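Local coordinates for alginate lyase (Aplysia kurodai, PDB 5GMT), which cleaves glycosidic bonds of the brown-algal polysaccharide alginate by beta-elimination, as a polysaccharide lyase family 14 enzyme with specificity for polymannuronate, at residues Phe163-Asp168 against Tyr224-Leu229; Gly149-Ile155 against Tyr175-Arg181; Ile155-Glu160 against His228-Asn233; Glu197-Thr202 against Pro273-Val277. Numbering follows the deposited sequence.

Contact 1 (Phe163-Asp168 against Tyr224-Leu229)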
# COMPACT_ATOMS: atom_id res chain seq x y z
N PHE A 163 5.74 -19.11 -11.73
CA PHE A 163 5.50 -17.76 -11.20
C PHE A 163 6.74 -16.88 -11.20
O PHE A 163 6.71 -15.74 -11.67
CB PHE A 163 4.93 -17.84 -9.77
CG PHE A 163 4.73 -16.49 -9.12
CD1 PHE A 163 3.54 -15.78 -9.31
CD2 PHE A 163 5.71 -15.95 -8.29
CE1 PHE A 163 3.35 -14.54 -8.70
CE2 PHE A 163 5.52 -14.71 -7.67
CZ PHE A 163 4.33 -14.01 -7.88
N LYS A 164 7.84 -17.41 -10.67
CA LYS A 164 9.09 -16.66 -10.55
C LYS A 164 9.64 -16.20 -11.89
O LYS A 164 10.36 -15.21 -11.95
CB LYS A 164 10.14 -17.51 -9.82
CG LYS A 164 9.80 -17.76 -8.36
CD LYS A 164 10.78 -18.69 -7.68
CE LYS A 164 10.47 -18.83 -6.19
NZ LYS A 164 10.64 -17.54 -5.45
N ASP A 165 9.27 -16.91 -12.96
CA ASP A 165 9.78 -16.62 -14.30
C ASP A 165 8.85 -15.75 -15.14
O ASP A 165 9.13 -15.50 -16.32
CB ASP A 165 10.03 -17.93 -15.05
CG ASP A 165 11.15 -18.74 -14.44
OD1 ASP A 165 12.17 -18.14 -14.04
OD2 ASP A 165 11.01 -19.98 -14.36
N ARG A 166 7.74 -15.31 -14.55
CA ARG A 166 6.81 -14.42 -15.22
C ARG A 166 7.48 -13.11 -15.60
O ARG A 166 8.32 -12.60 -14.85
CB ARG A 166 5.59 -14.14 -14.34
CG ARG A 166 4.60 -15.30 -14.31
CD ARG A 166 3.57 -15.17 -13.19
NE ARG A 166 2.88 -13.88 -13.23
CZ ARG A 166 1.70 -13.64 -12.68
NH1 ARG A 166 1.04 -14.62 -12.06
NH2 ARG A 166 1.17 -12.43 -12.76
N ASP A 167 7.12 -12.59 -16.76
CA ASP A 167 7.67 -11.32 -17.23
C ASP A 167 7.33 -10.17 -16.27
O ASP A 167 8.09 -9.20 -16.15
CB ASP A 167 7.17 -11.02 -18.64
CG ASP A 167 8.04 -10.03 -19.37
OD1 ASP A 167 9.26 -9.96 -19.07
OD2 ASP A 167 7.52 -9.31 -20.26
N ASP A 168 6.20 -10.27 -15.57
CA ASP A 168 5.78 -9.18 -14.68
C ASP A 168 6.22 -9.41 -13.24
O ASP A 168 5.79 -8.70 -12.35
CB ASP A 168 4.26 -8.98 -14.75
CG ASP A 168 3.48 -10.18 -14.22
OD1 ASP A 168 4.03 -11.30 -14.22
OD2 ASP A 168 2.30 -10.00 -13.81
N TYR A 224 -1.83 -1.54 -14.45
CA TYR A 224 -1.19 -2.85 -14.52
C TYR A 224 -2.09 -3.86 -13.85
O TYR A 224 -2.57 -3.61 -12.75
CB TYR A 224 0.17 -2.83 -13.84
CG TYR A 224 0.64 -4.20 -13.41
CD1 TYR A 224 0.92 -5.18 -14.35
CD2 TYR A 224 0.80 -4.51 -12.07
CE1 TYR A 224 1.35 -6.44 -13.96
CE2 TYR A 224 1.23 -5.76 -11.67
CZ TYR A 224 1.50 -6.72 -12.62
OH TYR A 224 1.92 -7.96 -12.22
N THR A 225 -2.32 -4.99 -14.51
CA THR A 225 -3.09 -6.06 -13.88
C THR A 225 -2.21 -7.27 -13.61
O THR A 225 -1.67 -7.87 -14.53
CB THR A 225 -4.29 -6.48 -14.73
OG1 THR A 225 -5.22 -5.39 -14.82
CG2 THR A 225 -4.99 -7.67 -14.09
N ALA A 226 -2.05 -7.60 -12.33
CA ALA A 226 -1.42 -8.85 -11.92
C ALA A 226 -2.47 -9.94 -11.82
O ALA A 226 -3.28 -9.93 -10.90
CB ALA A 226 -0.70 -8.68 -10.58
N ASN A 227 -2.50 -10.88 -12.74
CA ASN A 227 -3.49 -11.93 -12.54
C ASN A 227 -2.84 -13.25 -12.19
O ASN A 227 -1.62 -13.32 -12.00
CB ASN A 227 -4.42 -12.05 -13.74
CG ASN A 227 -3.70 -12.28 -15.02
OD1 ASN A 227 -2.69 -12.98 -15.08
ND2 ASN A 227 -4.23 -11.67 -16.09
N HIS A 228 -3.68 -14.27 -12.04
CA HIS A 228 -3.25 -15.60 -11.64
C HIS A 228 -2.43 -15.59 -10.36
O HIS A 228 -1.33 -16.16 -10.29
CB HIS A 228 -2.47 -16.24 -12.79
CG HIS A 228 -3.28 -16.36 -14.04
ND1 HIS A 228 -2.74 -16.22 -15.30
CD2 HIS A 228 -4.61 -16.57 -14.23
CE1 HIS A 228 -3.69 -16.36 -16.21
NE2 HIS A 228 -4.83 -16.57 -15.59
N LEU A 229 -2.99 -14.95 -9.33
CA LEU A 229 -2.39 -14.88 -8.01
C LEU A 229 -3.10 -15.73 -6.98
O LEU A 229 -4.32 -15.92 -7.05
CB LEU A 229 -2.39 -13.44 -7.50
CG LEU A 229 -1.63 -12.42 -8.33
CD1 LEU A 229 -1.64 -11.07 -7.59
CD2 LEU A 229 -0.20 -12.87 -8.63
O HOH W 1 -0.34 -10.39 -14.93
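Arg166 carries most of the polar traffic between the loop Phe163-Asp168 and the strand through Tyr224-Asn227. Its guanidinium meets the backbone edge-on: NH1 and NH2 of Arg166 each donate to Asn227 O at 3.0 Å, and NH1 adds a weak bond to His228 O at 3.3 Å. The other edge is held within the loop, where Arg166 NE lies 3.0 Å from Asp168 OD1 and Arg166 NH2 2.9 Å from Asp168 OD2, a two-pronged salt bridge with both N-H...O angles at 164°. NH1 has a further ionic partner in Glu160. The carbonyls of Asn227 and His228 are turned to this cation where the strand passes a G1 beta bulge, His228 and Leu229 both facing Gly208, with positive phi and psi (54/52) at His228. Asp168 OD2 also accepts from Tyr224 OH at 2.6 Å. Water 1 lies 2.9 Å from both Asp168 OD2 and Thr225 O and accepts from Asn227 N at 3.1 Å, so one water joins the carboxylate to the strand backbone. His228 NE2 is taken by Gly279 O. Apolar contact is slight: Phe163 CE1 touches Leu229 CD2 at 3.9 Å, within 235 Å² of buried surface.

Contact 2 (Gly149-Ile155 against Tyr175-Arg181)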
# COMPACT_ATOMS: atom_id res chain seq x y z
N GLY A 149 6.95 2.42 -10.34
CA GLY A 149 6.09 1.81 -9.34
C GLY A 149 5.93 0.31 -9.49
O GLY A 149 6.24 -0.25 -10.54
N GLU A 150 5.43 -0.33 -8.44
CA GLU A 150 5.16 -1.76 -8.49
C GLU A 150 4.13 -2.13 -7.44
O GLU A 150 3.90 -1.37 -6.50
CB GLU A 150 6.45 -2.56 -8.25
CG GLU A 150 6.89 -2.55 -6.79
CD GLU A 150 8.24 -3.22 -6.56
OE1 GLU A 150 9.14 -3.08 -7.40
OE2 GLU A 150 8.39 -3.91 -5.53
N LEU A 151 3.52 -3.29 -7.63
CA LEU A 151 2.82 -3.99 -6.56
C LEU A 151 3.87 -4.75 -5.75
O LEU A 151 4.69 -5.43 -6.32
CB LEU A 151 1.77 -4.95 -7.12
CG LEU A 151 1.19 -6.01 -6.17
CD1 LEU A 151 0.49 -5.32 -5.02
CD2 LEU A 151 0.23 -6.96 -6.88
N TYR A 152 3.86 -4.60 -4.42
CA TYR A 152 4.87 -5.23 -3.58
C TYR A 152 4.17 -6.20 -2.65
O TYR A 152 3.68 -5.81 -1.59
CB TYR A 152 5.66 -4.20 -2.80
CG TYR A 152 6.79 -4.76 -1.97
CD1 TYR A 152 7.84 -5.43 -2.58
CD2 TYR A 152 6.82 -4.59 -0.59
CE1 TYR A 152 8.90 -5.94 -1.82
CE2 TYR A 152 7.88 -5.09 0.18
CZ TYR A 152 8.91 -5.77 -0.45
OH TYR A 152 9.96 -6.27 0.29
N ALA A 153 4.13 -7.46 -3.07
CA ALA A 153 3.20 -8.43 -2.49
C ALA A 153 3.86 -9.43 -1.55
O ALA A 153 4.84 -10.09 -1.91
CB ALA A 153 2.48 -9.17 -3.62
N TYR A 154 3.31 -9.52 -0.34
CA TYR A 154 3.56 -10.66 0.53
C TYR A 154 2.40 -11.63 0.34
O TYR A 154 1.28 -11.37 0.77
CB TYR A 154 3.67 -10.22 2.00
CG TYR A 154 5.03 -9.68 2.36
CD1 TYR A 154 5.51 -8.51 1.77
CD2 TYR A 154 5.82 -10.34 3.29
CE1 TYR A 154 6.76 -8.02 2.09
CE2 TYR A 154 7.08 -9.84 3.62
CZ TYR A 154 7.54 -8.69 3.03
OH TYR A 154 8.79 -8.19 3.35
N ILE A 155 2.66 -12.74 -0.34
CA ILE A 155 1.63 -13.71 -0.67
C ILE A 155 2.19 -15.11 -0.41
O ILE A 155 3.39 -15.26 -0.27
CB ILE A 155 1.16 -13.54 -2.14
CG1 ILE A 155 2.38 -13.43 -3.06
CG2 ILE A 155 0.30 -12.30 -2.28
CD1 ILE A 155 2.02 -13.23 -4.56
N TYR A 175 11.58 -11.52 1.12
CA TYR A 175 10.84 -10.26 1.14
C TYR A 175 9.68 -10.29 0.16
O TYR A 175 9.34 -11.34 -0.37
CB TYR A 175 11.78 -9.10 0.83
CG TYR A 175 12.96 -9.07 1.75
CD1 TYR A 175 12.79 -9.23 3.12
CD2 TYR A 175 14.25 -8.91 1.26
CE1 TYR A 175 13.88 -9.22 3.97
CE2 TYR A 175 15.33 -8.90 2.10
CZ TYR A 175 15.14 -9.06 3.46
OH TYR A 175 16.23 -9.04 4.31
N GLY A 176 9.07 -9.13 -0.08
CA GLY A 176 7.91 -9.09 -0.95
C GLY A 176 8.23 -9.41 -2.40
O GLY A 176 9.38 -9.27 -2.83
N GLN A 177 7.22 -9.85 -3.15
CA GLN A 177 7.36 -10.07 -4.58
C GLN A 177 7.10 -8.75 -5.31
O GLN A 177 6.14 -8.05 -4.98
CB GLN A 177 6.39 -11.15 -5.07
CG GLN A 177 6.33 -12.37 -4.16
CD GLN A 177 7.70 -13.00 -3.99
OE1 GLN A 177 8.39 -13.27 -4.97
NE2 GLN A 177 8.10 -13.21 -2.75
N SER A 178 7.94 -8.40 -6.27
CA SER A 178 7.71 -7.20 -7.06
C SER A 178 6.92 -7.57 -8.30
O SER A 178 7.40 -8.33 -9.14
CB SER A 178 9.03 -6.53 -7.46
OG SER A 178 9.69 -6.04 -6.31
N LEU A 179 5.70 -7.04 -8.40
CA LEU A 179 4.84 -7.30 -9.56
C LEU A 179 4.59 -6.03 -10.35
O LEU A 179 4.16 -5.01 -9.80
CB LEU A 179 3.51 -7.91 -9.10
CG LEU A 179 3.67 -9.36 -8.65
CD1 LEU A 179 3.12 -9.52 -7.25
CD2 LEU A 179 2.97 -10.31 -9.61
N GLY A 180 4.87 -6.10 -11.64
CA GLY A 180 4.58 -5.01 -12.54
C GLY A 180 5.50 -3.81 -12.42
O GLY A 180 5.11 -2.70 -12.77
N ARG A 181 6.72 -4.01 -11.92
CA ARG A 181 7.63 -2.89 -11.71
C ARG A 181 7.87 -2.15 -13.01
O ARG A 181 8.22 -2.76 -14.03
CB ARG A 181 8.95 -3.35 -11.10
CG ARG A 181 9.88 -2.20 -10.68
CD ARG A 181 11.26 -2.71 -10.27
NE ARG A 181 11.21 -3.58 -9.09
CZ ARG A 181 12.28 -4.20 -8.59
NH1 ARG A 181 13.47 -4.03 -9.16
NH2 ARG A 181 12.16 -4.98 -7.52
O HOH W 2 5.90 -13.18 -0.50
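Tyr175 opens the second segment outside the regular pairing, with its CB 3.4 Å from Tyr152 OH. At Gly176 the backbone N donates to Tyr152 OH (3.0 Å), and the Gly176 CA lies over a face of the Tyr152 ring; an ideal CB here would come 2.6 Å from Tyr152 CZ, so the close approach depends on the missing side chain. Gln177 forms a hydrogen-bonded pair with Ala153, Gln177 N to Ala153 O at 2.7 Å and Ala153 N to Gln177 O at 2.8 Å. Its NE2, bonded to His172 O, also reaches water 2 (3.1 Å), which accepts from Ile155 N at 3.3 Å. Ser178 is the non-hydrogen-bonded partner of Tyr152, and its OG donates to Glu150 OE2 at 2.6 Å. Leu179 pairs with Leu151, Leu179 N to Leu151 O and Leu151 N to Leu179 O, both 2.8 Å; its CD1 packs on Leu151 CD2 (3.9 Å) and Ala153 CB (3.7 Å). After Gly180, Arg181 NE makes a salt bridge to Glu150 OE1 (2.7 Å), which also bridges to Arg144, while Arg181 NH2 donates to Ser178 OG (2.9 Å). The reciprocal N-H...O pairs and the 144° between strand directions identify a twisted antiparallel pair near one edge of an eight-stranded sheet, as in the concanavalin-like beta-sandwich of the family.

Contact 3 (Ile155-Glu160 against His228-Asn233)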
# COMPACT_ATOMS: atom_id res chain seq x y z
N ILE A 155 2.66 -12.74 -0.34
CA ILE A 155 1.63 -13.71 -0.67
C ILE A 155 2.19 -15.11 -0.41
O ILE A 155 3.39 -15.26 -0.27
CB ILE A 155 1.16 -13.54 -2.14
CG1 ILE A 155 2.38 -13.43 -3.06
CG2 ILE A 155 0.30 -12.30 -2.28
CD1 ILE A 155 2.02 -13.23 -4.56
N PRO A 156 1.32 -16.12 -0.31
CA PRO A 156 1.79 -17.49 -0.02
C PRO A 156 2.87 -18.00 -0.99
O PRO A 156 2.94 -17.60 -2.15
CB PRO A 156 0.51 -18.32 -0.14
CG PRO A 156 -0.57 -17.38 0.28
CD PRO A 156 -0.15 -16.02 -0.25
N THR A 157 3.71 -18.91 -0.51
CA THR A 157 4.79 -19.41 -1.35
C THR A 157 4.28 -20.30 -2.49
O THR A 157 4.97 -20.48 -3.48
CB THR A 157 5.84 -20.19 -0.53
OG1 THR A 157 5.23 -21.33 0.07
CG2 THR A 157 6.40 -19.30 0.58
N ASN A 158 3.08 -20.86 -2.36
CA ASN A 158 2.60 -21.78 -3.39
C ASN A 158 1.84 -21.05 -4.51
O ASN A 158 0.63 -21.17 -4.66
CB ASN A 158 1.73 -22.89 -2.78
CG ASN A 158 0.51 -22.37 -2.06
OD1 ASN A 158 0.56 -21.35 -1.38
ND2 ASN A 158 -0.60 -23.09 -2.19
N GLN A 159 2.58 -20.31 -5.33
CA GLN A 159 1.99 -19.64 -6.47
C GLN A 159 1.93 -20.60 -7.65
O GLN A 159 2.41 -21.73 -7.55
CB GLN A 159 2.78 -18.38 -6.83
CG GLN A 159 2.80 -17.35 -5.72
CD GLN A 159 1.41 -16.82 -5.39
OE1 GLN A 159 0.61 -16.53 -6.29
NE2 GLN A 159 1.11 -16.70 -4.11
N GLU A 160 1.35 -20.15 -8.76
CA GLU A 160 1.20 -21.00 -9.94
C GLU A 160 2.55 -21.45 -10.48
O GLU A 160 3.58 -20.82 -10.21
CB GLU A 160 0.45 -20.24 -11.04
CG GLU A 160 1.16 -18.98 -11.49
CD GLU A 160 0.60 -18.40 -12.77
OE1 GLU A 160 -0.37 -18.96 -13.33
OE2 GLU A 160 1.13 -17.37 -13.22
N HIS A 228 -3.68 -14.27 -12.04
CA HIS A 228 -3.25 -15.60 -11.64
C HIS A 228 -2.43 -15.59 -10.36
O HIS A 228 -1.33 -16.16 -10.29
CB HIS A 228 -2.47 -16.24 -12.79
CG HIS A 228 -3.28 -16.36 -14.04
ND1 HIS A 228 -2.74 -16.22 -15.30
CD2 HIS A 228 -4.61 -16.57 -14.23
CE1 HIS A 228 -3.69 -16.36 -16.21
NE2 HIS A 228 -4.83 -16.57 -15.59
N LEU A 229 -2.99 -14.95 -9.33
CA LEU A 229 -2.39 -14.88 -8.01
C LEU A 229 -3.10 -15.73 -6.98
O LEU A 229 -4.32 -15.92 -7.05
CB LEU A 229 -2.39 -13.44 -7.50
CG LEU A 229 -1.63 -12.42 -8.33
CD1 LEU A 229 -1.64 -11.07 -7.59
CD2 LEU A 229 -0.20 -12.87 -8.63
N ARG A 230 -2.34 -16.23 -6.02
CA ARG A 230 -2.90 -16.86 -4.83
C ARG A 230 -2.61 -15.97 -3.62
O ARG A 230 -1.45 -15.63 -3.36
CB ARG A 230 -2.29 -18.25 -4.62
CG ARG A 230 -2.63 -18.84 -3.28
CD ARG A 230 -2.27 -20.31 -3.23
NE ARG A 230 -3.20 -21.11 -3.99
CZ ARG A 230 -2.85 -22.02 -4.90
NH1 ARG A 230 -1.58 -22.25 -5.16
NH2 ARG A 230 -3.79 -22.71 -5.53
N MET A 231 -3.67 -15.56 -2.91
CA MET A 231 -3.52 -14.75 -1.71
C MET A 231 -3.75 -15.57 -0.45
O MET A 231 -3.24 -15.25 0.62
CB MET A 231 -4.49 -13.56 -1.71
CG MET A 231 -4.18 -12.48 -2.73
SD MET A 231 -4.76 -12.96 -4.37
CE MET A 231 -4.92 -11.33 -5.13
N ARG A 232 -4.55 -16.63 -0.57
CA ARG A 232 -4.94 -17.39 0.60
C ARG A 232 -5.05 -18.89 0.29
O ARG A 232 -5.27 -19.28 -0.86
CB ARG A 232 -6.27 -16.87 1.14
CG ARG A 232 -7.36 -16.91 0.09
CD ARG A 232 -8.73 -16.56 0.63
NE ARG A 232 -9.75 -16.73 -0.40
CZ ARG A 232 -11.05 -16.75 -0.17
NH1 ARG A 232 -11.52 -16.62 1.06
NH2 ARG A 232 -11.90 -16.92 -1.18
N ASN A 233 -4.88 -19.71 1.32
CA ASN A 233 -5.04 -21.16 1.16
C ASN A 233 -6.18 -21.71 1.98
O ASN A 233 -6.44 -22.92 1.97
CB ASN A 233 -3.75 -21.90 1.53
CG ASN A 233 -2.71 -21.82 0.44
OD1 ASN A 233 -2.90 -22.33 -0.67
ND2 ASN A 233 -1.59 -21.16 0.73
O HOH W 3 0.26 -17.43 -8.69
O HOH W 4 -0.07 -16.32 -15.45
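A side-chain amide takes the place of a neighbouring strand here: Gln159 bonds both backbone polar groups of Arg230, OE1 accepting from Arg230 N at 3.0 Å (167°) and NE2 donating to Arg230 O at 2.9 Å (176°). Gln159 NE2 also donates to Pro156 O at 2.8 Å, within its own loop. Asn158, the centre of an inverse gamma turn, supplies a second amide pairing: Asn158 ND2 to Asn233 OD1 at 2.9 Å and Asn233 ND2 to Asn158 OD1 at 3.0 Å, both nearly linear. Arg230 NH1 also donates to Asn158 O at a short 2.5 Å. Pro156 lies along the backbone, its CD 3.4 Å from Arg230 O and 3.3 Å from Met231 O. Water 3 donates to Gln159 OE1 and His228 O, both 2.6 Å, and accepts from Glu160 N at 2.9 Å; water 4 lies 2.7 Å from both Glu160 OE2 and His228 ND1. Glu160 has its ionic partner in Arg166, and His228 NE2 is hydrogen-bonded to Gly279 O. With 492 Å² buried and no salt bridge between the segments, the polar links are amide, guanidinium, carbonyl and water hydrogen bonds, directional enough to fix how the loop sits beside the chain leaving the bulge.

Contact 4 (Glu197-Thr202 against Pro273-Val277)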
# COMPACT_ATOMS: atom_id res chain seq x y z
N GLU A 197 -7.37 -2.44 -7.08
CA GLU A 197 -8.51 -3.33 -7.01
C GLU A 197 -8.02 -4.76 -6.82
O GLU A 197 -7.20 -5.25 -7.58
CB GLU A 197 -9.38 -3.23 -8.28
CG GLU A 197 -10.55 -4.22 -8.25
CD GLU A 197 -11.64 -3.90 -9.26
OE1 GLU A 197 -11.45 -3.00 -10.10
OE2 GLU A 197 -12.70 -4.57 -9.22
N VAL A 198 -8.53 -5.40 -5.78
CA VAL A 198 -8.03 -6.71 -5.39
C VAL A 198 -9.18 -7.71 -5.31
O VAL A 198 -10.15 -7.47 -4.61
CB VAL A 198 -7.32 -6.68 -4.02
CG1 VAL A 198 -6.88 -8.09 -3.62
CG2 VAL A 198 -6.13 -5.73 -4.05
N HIS A 199 -9.05 -8.81 -6.04
CA HIS A 199 -10.00 -9.92 -5.92
C HIS A 199 -9.20 -11.14 -5.48
O HIS A 199 -8.33 -11.61 -6.22
CB HIS A 199 -10.74 -10.18 -7.24
CG HIS A 199 -11.66 -9.07 -7.64
ND1 HIS A 199 -13.01 -9.27 -7.87
CD2 HIS A 199 -11.44 -7.75 -7.81
CE1 HIS A 199 -13.57 -8.11 -8.17
NE2 HIS A 199 -12.64 -7.18 -8.15
N ILE A 200 -9.47 -11.64 -4.28
CA ILE A 200 -8.64 -12.72 -3.77
C ILE A 200 -9.07 -14.01 -4.44
O ILE A 200 -10.17 -14.10 -4.99
CB ILE A 200 -8.70 -12.84 -2.22
CG1 ILE A 200 -10.12 -13.11 -1.72
CG2 ILE A 200 -8.14 -11.58 -1.57
CD1 ILE A 200 -10.17 -13.18 -0.18
N ASN A 201 -8.19 -14.99 -4.42
CA ASN A 201 -8.42 -16.25 -5.13
C ASN A 201 -9.51 -17.12 -4.54
O ASN A 201 -9.79 -17.08 -3.34
CB ASN A 201 -7.13 -17.05 -5.19
CG ASN A 201 -6.61 -17.42 -3.81
OD1 ASN A 201 -6.19 -16.55 -3.05
ND2 ASN A 201 -6.65 -18.72 -3.47
N THR A 202 -10.11 -17.93 -5.40
CA THR A 202 -10.83 -19.11 -4.95
C THR A 202 -9.84 -20.01 -4.23
O THR A 202 -8.75 -20.24 -4.74
CB THR A 202 -11.44 -19.87 -6.12
OG1 THR A 202 -12.16 -18.95 -6.95
CG2 THR A 202 -12.37 -20.98 -5.62
N PRO A 273 -16.56 -4.09 -4.69
CA PRO A 273 -17.27 -4.55 -5.88
C PRO A 273 -17.64 -6.02 -5.75
O PRO A 273 -17.16 -6.69 -4.83
CB PRO A 273 -16.24 -4.36 -7.00
CG PRO A 273 -14.91 -4.62 -6.29
CD PRO A 273 -15.09 -4.10 -4.87
N SER A 274 -18.46 -6.51 -6.67
CA SER A 274 -18.77 -7.93 -6.70
C SER A 274 -17.51 -8.73 -6.98
O SER A 274 -16.74 -8.40 -7.88
CB SER A 274 -19.81 -8.23 -7.77
OG SER A 274 -21.04 -7.60 -7.48
N HIS A 275 -17.30 -9.79 -6.19
CA HIS A 275 -16.15 -10.67 -6.37
C HIS A 275 -16.17 -11.34 -7.74
O HIS A 275 -17.16 -11.92 -8.14
CB HIS A 275 -16.12 -11.72 -5.26
CG HIS A 275 -14.84 -12.48 -5.18
ND1 HIS A 275 -14.78 -13.82 -4.84
CD2 HIS A 275 -13.56 -12.09 -5.38
CE1 HIS A 275 -13.53 -14.22 -4.83
NE2 HIS A 275 -12.76 -13.19 -5.16
N ALA A 276 -15.07 -11.22 -8.49
CA ALA A 276 -14.97 -11.84 -9.80
C ALA A 276 -13.55 -12.35 -10.03
O ALA A 276 -12.64 -11.57 -10.28
CB ALA A 276 -15.36 -10.86 -10.90
N VAL A 277 -13.35 -13.66 -9.93
CA VAL A 277 -12.01 -14.20 -10.12
C VAL A 277 -11.72 -14.39 -11.60
O VAL A 277 -12.63 -14.38 -12.43
CB VAL A 277 -11.84 -15.54 -9.39
CG1 VAL A 277 -12.03 -15.34 -7.88
CG2 VAL A 277 -12.83 -16.56 -9.92
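A His-carboxylate hydrogen bond lies at the centre of this contact, where the segment after strand 261-272 passes the end of strand 191-199. His199 NE2 donates to Glu197 OE2 at 2.8 Å (160°), so the other ring nitrogen can act as acceptor, and Ala276 N donates to His199 ND1 at 2.9 Å (162°). His199 has the largest area covered by the other segment, 91 Å². Both strands belong to the same antiparallel sheet of the lyase's beta-sandwich, but Pro273-Val277 has left the strand pairing and meets the other segment through bonds between a histidine ring on one and the backbone of the other, the two end-to-end directions lying 46° apart. The second such bond runs from His275 NE2 to Ile200 O, 2.8 Å. The His199 and His275 rings meet rim to rim, centroids 5.8 Å apart and planes at 16°, without stacking; the ring stacked with His199 is that of Trp209, whose NE1 also bonds Ala276 O. Carbon atoms close up against polar atoms at the two ends: Pro273 CG lies 3.7 Å from Glu197 OE2 and 3.9 Å from His199 NE2, and Val277 CG1 is 3.7 Å from Ile200 O.

Contacts 1, 2 and 3 gather on one side of the chain, centres about 10 to 13 Å apart. Contact 2 pairs strands of one sheet. Contacts 1 and 3 join the loop between strands 149-154 and 169-170 to strand 222-229, of the other sheet, and the chain after it; they share His228 and Leu229 and meet through the Arg166-Glu160 salt bridge. Leu179 of contact 2 packs against Leu229, linking the two sheets. Contact 4 lies about 14 Å from contact 3 between centres, hydrogen-bonded through Asn201 to Met231 and Arg232. Along the chain contact 2 closes before contact 4 opens, whereas contacts 1 and 3 each cross contacts 2 and 4, so segments far apart in sequence come together here.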